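Local coordinates for protein malonyl-CoA decarboxylase (Rhodopseudomonas palustris, PDB 4KSA) that probably catalyses the decarboxylation of malonyl-CoA to acetyl-CoA and carbon dioxide, at residues S306-E318 / Y364-P378. Sequence-based numbering, arbitrary orientation.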
loop_
_atom_site.group_PDB
_atom_site.type_symbol
_atom_site.label_atom_id
_atom_site.label_comp_id
_atom_site.label_asym_id
_atom_site.label_seq_id
_atom_site.Cartn_x
_atom_site.Cartn_y
_atom_site.Cartn_z
ATOM N N SER A 306 13.835 31.514 12.974
ATOM C CA SER A 306 12.603 31.825 13.667
ATOM C C SER A 306 12.306 33.290 13.965
ATOM O O SER A 306 13.161 34.165 13.838
ATOM C CB SER A 306 12.590 31.054 14.988
ATOM O OG SER A 306 13.031 29.714 14.797
ATOM N N PRO A 307 11.047 33.575 14.311
ATOM C CA PRO A 307 10.606 34.924 14.654
ATOM C C PRO A 307 10.610 34.970 16.177
ATOM O O PRO A 307 10.827 33.945 16.826
ATOM C CB PRO A 307 9.201 34.989 14.069
ATOM C CG PRO A 307 8.721 33.619 14.256
ATOM C CD PRO A 307 9.908 32.780 13.824
ATOM N N VAL A 308 10.394 36.148 16.749
ATOM C CA VAL A 308 10.379 36.270 18.199
ATOM C C VAL A 308 9.161 37.088 18.547
ATOM O O VAL A 308 9.269 38.192 19.070
ATOM C CB VAL A 308 11.636 36.992 18.730
ATOM C CG1 VAL A 308 11.669 36.921 20.253
ATOM C CG2 VAL A 308 12.889 36.381 18.112
ATOM N N PRO A 309 7.967 36.549 18.252
ATOM C CA PRO A 309 6.735 37.277 18.553
ATOM C C PRO A 309 6.673 37.488 20.053
ATOM O O PRO A 309 7.043 36.609 20.825
ATOM C CB PRO A 309 5.655 36.330 18.034
ATOM C CG PRO A 309 6.229 34.988 18.359
ATOM C CD PRO A 309 7.671 35.139 17.915
ATOM N N GLY A 310 6.247 38.661 20.482
ATOM C CA GLY A 310 6.182 38.866 21.911
ATOM C C GLY A 310 7.421 39.482 22.520
ATOM O O GLY A 310 7.443 39.717 23.730
ATOM N N PHE A 311 8.460 39.718 21.714
ATOM C CA PHE A 311 9.670 40.369 22.231
ATOM C C PHE A 311 9.310 41.839 22.361
ATOM O O PHE A 311 9.568 42.457 23.393
ATOM C CB PHE A 311 10.862 40.233 21.280
ATOM C CG PHE A 311 12.073 41.047 21.698
ATOM C CD1 PHE A 311 12.714 40.807 22.905
ATOM C CD2 PHE A 311 12.564 42.068 20.877
ATOM C CE1 PHE A 311 13.830 41.572 23.297
ATOM C CE2 PHE A 311 13.674 42.834 21.258
ATOM C CZ PHE A 311 14.305 42.586 22.467
ATOM N N ALA A 312 8.698 42.384 21.312
ATOM C CA ALA A 312 8.288 43.781 21.318
ATOM C C ALA A 312 7.385 44.075 22.514
ATOM O O ALA A 312 7.596 45.047 23.252
ATOM C CB ALA A 312 7.561 44.115 20.026
ATOM N N LYS A 313 6.381 43.228 22.703
ATOM C CA LYS A 313 5.444 43.405 23.799
ATOM C C LYS A 313 6.186 43.403 25.125
ATOM O O LYS A 313 5.926 44.230 26.002
ATOM C CB LYS A 313 4.391 42.288 23.791
ATOM C CG LYS A 313 3.709 42.048 22.436
ATOM C CD LYS A 313 2.362 41.330 22.618
ATOM C CE LYS A 313 1.752 40.841 21.293
ATOM N NZ LYS A 313 2.328 39.531 20.823
ATOM N N TRP A 314 7.116 42.470 25.265
ATOM C CA TRP A 314 7.890 42.356 26.490
ATOM C C TRP A 314 8.739 43.594 26.739
ATOM O O TRP A 314 8.778 44.097 27.856
ATOM C CB TRP A 314 8.802 41.135 26.427
ATOM C CG TRP A 314 9.699 41.003 27.616
ATOM C CD1 TRP A 314 9.370 40.506 28.839
ATOM C CD2 TRP A 314 11.082 41.377 27.694
ATOM N NE1 TRP A 314 10.457 40.548 29.680
ATOM C CE2 TRP A 314 11.521 41.083 29.006
ATOM C CE3 TRP A 314 11.988 41.953 26.787
ATOM C CZ2 TRP A 314 12.833 41.319 29.428
ATOM C CZ3 TRP A 314 13.292 42.189 27.209
ATOM C CH2 TRP A 314 13.699 41.879 28.525
ATOM N N LEU A 315 9.423 44.067 25.694
ATOM C CA LEU A 315 10.295 45.244 25.781
ATOM C C LEU A 315 9.517 46.466 26.227
ATOM O O LEU A 315 10.019 47.282 26.993
ATOM C CB LEU A 315 10.953 45.528 24.428
ATOM C CG LEU A 315 12.019 46.632 24.406
ATOM C CD1 LEU A 315 13.130 46.274 25.383
ATOM C CD2 LEU A 315 12.581 46.797 22.991
ATOM N N LYS A 316 8.293 46.580 25.717
ATOM C CA LYS A 316 7.372 47.667 26.050
ATOM C C LYS A 316 7.165 47.660 27.555
ATOM O O LYS A 316 7.378 48.655 28.234
ATOM C CB LYS A 316 6.033 47.425 25.349
ATOM C CG LYS A 316 4.847 48.165 25.931
ATOM C CD LYS A 316 4.877 49.647 25.595
ATOM C CE LYS A 316 3.572 50.322 26.016
ATOM N NZ LYS A 316 3.651 51.819 26.016
ATOM N N ARG A 317 6.748 46.511 28.065
ATOM C CA ARG A 317 6.505 46.329 29.484
ATOM C C ARG A 317 7.746 46.665 30.314
ATOM O O ARG A 317 7.643 47.190 31.417
ATOM C CB ARG A 317 6.096 44.875 29.727
ATOM C CG ARG A 317 5.699 44.525 31.150
ATOM C CD ARG A 317 5.464 43.022 31.245
ATOM N NE ARG A 317 4.796 42.518 30.040
ATOM C CZ ARG A 317 5.098 41.366 29.442
ATOM N NH1 ARG A 317 6.055 40.586 29.940
ATOM N NH2 ARG A 317 4.467 41.008 28.326
ATOM N N GLU A 318 8.918 46.361 29.776
ATOM C CA GLU A 318 10.162 46.605 30.491
ATOM C C GLU A 318 10.487 48.092 30.544
ATOM O O GLU A 318 11.080 48.582 31.507
ATOM C CB GLU A 318 11.303 45.845 29.814
ATOM C CG GLU A 318 12.488 45.563 30.714
ATOM C CD GLU A 318 12.084 44.841 31.980
ATOM O OE1 GLU A 318 11.257 43.910 31.885
ATOM O OE2 GLU A 318 12.597 45.193 33.066
ATOM N N TYR A 364 15.623 38.334 27.829
ATOM C CA TYR A 364 14.279 37.913 27.453
ATOM C C TYR A 364 14.287 36.379 27.321
ATOM O O TYR A 364 13.648 35.657 28.086
ATOM C CB TYR A 364 13.904 38.557 26.115
ATOM C CG TYR A 364 12.617 38.056 25.516
ATOM C CD1 TYR A 364 11.415 38.168 26.207
ATOM C CD2 TYR A 364 12.594 37.493 24.243
ATOM C CE1 TYR A 364 10.214 37.735 25.646
ATOM C CE2 TYR A 364 11.395 37.057 23.667
ATOM C CZ TYR A 364 10.210 37.185 24.376
ATOM O OH TYR A 364 9.023 36.788 23.808
ATOM N N PHE A 365 15.046 35.897 26.352
ATOM C CA PHE A 365 15.156 34.481 26.104
ATOM C C PHE A 365 15.637 33.663 27.285
ATOM O O PHE A 365 15.029 32.651 27.623
ATOM C CB PHE A 365 16.087 34.247 24.922
ATOM C CG PHE A 365 15.465 34.550 23.598
ATOM C CD1 PHE A 365 16.152 35.294 22.648
ATOM C CD2 PHE A 365 14.212 34.040 23.273
ATOM C CE1 PHE A 365 15.604 35.520 21.391
ATOM C CE2 PHE A 365 13.655 34.259 22.021
ATOM C CZ PHE A 365 14.351 34.998 21.076
ATOM N N LEU A 366 16.723 34.087 27.920
ATOM C CA LEU A 366 17.263 33.319 29.032
ATOM C C LEU A 366 16.677 33.564 30.411
ATOM O O LEU A 366 16.775 32.693 31.279
ATOM C CB LEU A 366 18.779 33.489 29.101
ATOM C CG LEU A 366 19.607 32.646 28.133
ATOM C CD1 LEU A 366 19.090 32.784 26.733
ATOM C CD2 LEU A 366 21.043 33.094 28.193
ATOM N N GLN A 367 16.058 34.721 30.625
ATOM C CA GLN A 367 15.507 35.038 31.942
ATOM C C GLN A 367 13.991 35.203 32.024
ATOM O O GLN A 367 13.386 34.839 33.026
ATOM C CB GLN A 367 16.186 36.300 32.490
ATOM C CG GLN A 367 17.642 36.112 32.916
ATOM C CD GLN A 367 18.411 37.430 32.989
ATOM O OE1 GLN A 367 17.917 38.431 33.523
ATOM N NE2 GLN A 367 19.634 37.430 32.459
ATOM N N ALA A 368 13.380 35.747 30.979
ATOM C CA ALA A 368 11.929 35.957 30.967
ATOM C C ALA A 368 11.121 34.653 30.941
ATOM O O ALA A 368 11.180 33.889 29.972
ATOM C CB ALA A 368 11.541 36.831 29.773
ATOM N N LYS A 369 10.366 34.404 32.005
ATOM C CA LYS A 369 9.548 33.202 32.077
ATOM C C LYS A 369 8.071 33.517 31.824
ATOM O O LYS A 369 7.682 34.682 31.737
ATOM C CB LYS A 369 9.722 32.533 33.442
ATOM C CG LYS A 369 11.135 32.067 33.698
ATOM C CD LYS A 369 11.529 30.984 32.717
ATOM C CE LYS A 369 13.007 30.633 32.822
ATOM N NZ LYS A 369 13.873 31.570 32.044
ATOM N N GLY A 370 7.263 32.473 31.679
ATOM C CA GLY A 370 5.843 32.659 31.457
ATOM C C GLY A 370 5.111 32.600 32.789
ATOM O O GLY A 370 5.751 32.476 33.840
ATOM N N PRO A 371 3.768 32.691 32.785
ATOM C CA PRO A 371 2.978 32.642 34.020
ATOM C C PRO A 371 3.214 31.357 34.809
ATOM O O PRO A 371 2.722 31.215 35.928
ATOM C CB PRO A 371 1.543 32.760 33.515
ATOM C CG PRO A 371 1.609 32.125 32.154
ATOM C CD PRO A 371 2.884 32.725 31.605
ATOM N N ASN A 372 3.957 30.423 34.212
ATOM C CA ASN A 372 4.283 29.149 34.859
ATOM C C ASN A 372 5.745 29.162 35.292
ATOM O O ASN A 372 6.064 29.346 36.468
ATOM C CB ASN A 372 4.053 27.973 33.902
ATOM C CG ASN A 372 2.601 27.852 33.460
ATOM O OD1 ASN A 372 2.135 28.607 32.603
ATOM N ND2 ASN A 372 1.876 26.904 34.055
ATOM N N GLY A 373 6.630 28.973 34.326
ATOM C CA GLY A 373 8.047 28.974 34.613
ATOM C C GLY A 373 8.754 28.625 33.329
ATOM O O GLY A 373 9.962 28.393 33.305
ATOM N N ARG A 374 7.981 28.589 32.249
ATOM C CA ARG A 374 8.523 28.247 30.948
ATOM C C ARG A 374 8.986 29.483 30.193
ATOM O O ARG A 374 8.471 30.584 30.399
ATOM C CB ARG A 374 7.471 27.529 30.092
ATOM C CG ARG A 374 6.637 26.473 30.809
ATOM C CD ARG A 374 5.974 25.529 29.808
ATOM N NE ARG A 374 6.715 24.273 29.647
ATOM C CZ ARG A 374 7.967 24.157 29.191
ATOM N NH1 ARG A 374 8.668 25.226 28.826
ATOM N NH2 ARG A 374 8.528 22.954 29.112
ATOM N N PRO A 375 9.980 29.318 29.310
ATOM C CA PRO A 375 10.420 30.495 28.570
ATOM C C PRO A 375 9.202 31.223 27.997
ATOM O O PRO A 375 8.360 30.633 27.327
ATOM C CB PRO A 375 11.352 29.910 27.500
ATOM C CG PRO A 375 11.110 28.410 27.556
ATOM C CD PRO A 375 10.812 28.154 28.985
ATOM N N LEU A 376 9.121 32.510 28.298
ATOM C CA LEU A 376 8.026 33.366 27.876
ATOM C C LEU A 376 7.747 33.384 26.371
ATOM O O LEU A 376 6.585 33.382 25.960
ATOM C CB LEU A 376 8.306 34.783 28.370
ATOM C CG LEU A 376 7.245 35.874 28.436
ATOM C CD1 LEU A 376 8.012 37.158 28.668
ATOM C CD2 LEU A 376 6.411 35.999 27.161
ATOM N N ASP A 377 8.785 33.412 25.541
ATOM C CA ASP A 377 8.550 33.445 24.097
ATOM C C ASP A 377 8.018 32.118 23.590
ATOM O O ASP A 377 8.668 31.079 23.717
ATOM C CB ASP A 377 9.826 33.801 23.331
ATOM C CG ASP A 377 9.648 33.727 21.803
ATOM O OD1 ASP A 377 8.933 34.574 21.218
ATOM O OD2 ASP A 377 10.234 32.811 21.185
ATOM N N PRO A 378 6.818 32.139 23.002
ATOM C CA PRO A 378 6.165 30.945 22.457
ATOM C C PRO A 378 6.977 30.140 21.418
ATOM O O PRO A 378 6.920 28.911 21.411
ATOM C CB PRO A 378 4.861 31.503 21.880
ATOM C CG PRO A 378 5.208 32.939 21.568
ATOM C CD PRO A 378 5.988 33.332 22.784
HETATM O O HOH W 1 11.896 32.944 19.014
#
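F311 and W314, neighbours on the first turn of helix 311-320, both approach Y364 from the same side of its ring and make with it the aromatic centre of this contact. With CG anti to the backbone N (chi1 172°), the Y364 ring reaches from the last turn of one helix to the first turn of the other. F311 turns its ring edge to the face of Y364 in an offset edge-to-face pair, centroids 5.4 Å apart and planes at 60°, and F311 CA adds a CH-pi contact over the ring. W314 meets Y364 obliquely, its five-membered ring at 41° to the phenol; Y364 CD1 sits over the indole near its rim, and Y364 CB lies 4.0 Å from the centroid of the W314 six-membered ring, almost on its normal.

Aliphatic contacts flank the aromatic group. V308 CG1 touches the edge of the Y364 ring and also meets F365 CZ. L376 CD1 is 3.6 Å from W314 CD1 and comes up to the guanidinium edge of R317. Separately, P309 CG and P378 CG pack 3.9 Å apart near the start of helix 378-385.

Polar contacts gather at the helix start. The Y364 hydroxyl gives D377 OD1 a weak hydrogen bond. A water joins the segments, donating to P307 O and to D377 OD2 (2.7 Å).

A type II turn from V308 to F311 leads through G310, the N-cap, into helix 311-320; D377, at the N-cap of helix 378-385, makes a weak hydrogen bond from OD2 to A380 N. Within the C-terminal, acetyltransferase-clan domain and away from the annotated metal site, the contact joins helix 311-320 to the end of helix 347-367 and the loop beyond, with F365 and D377 resting on strand 411-416 of the mixed sheet and V308 and F311 touching helix 401-407.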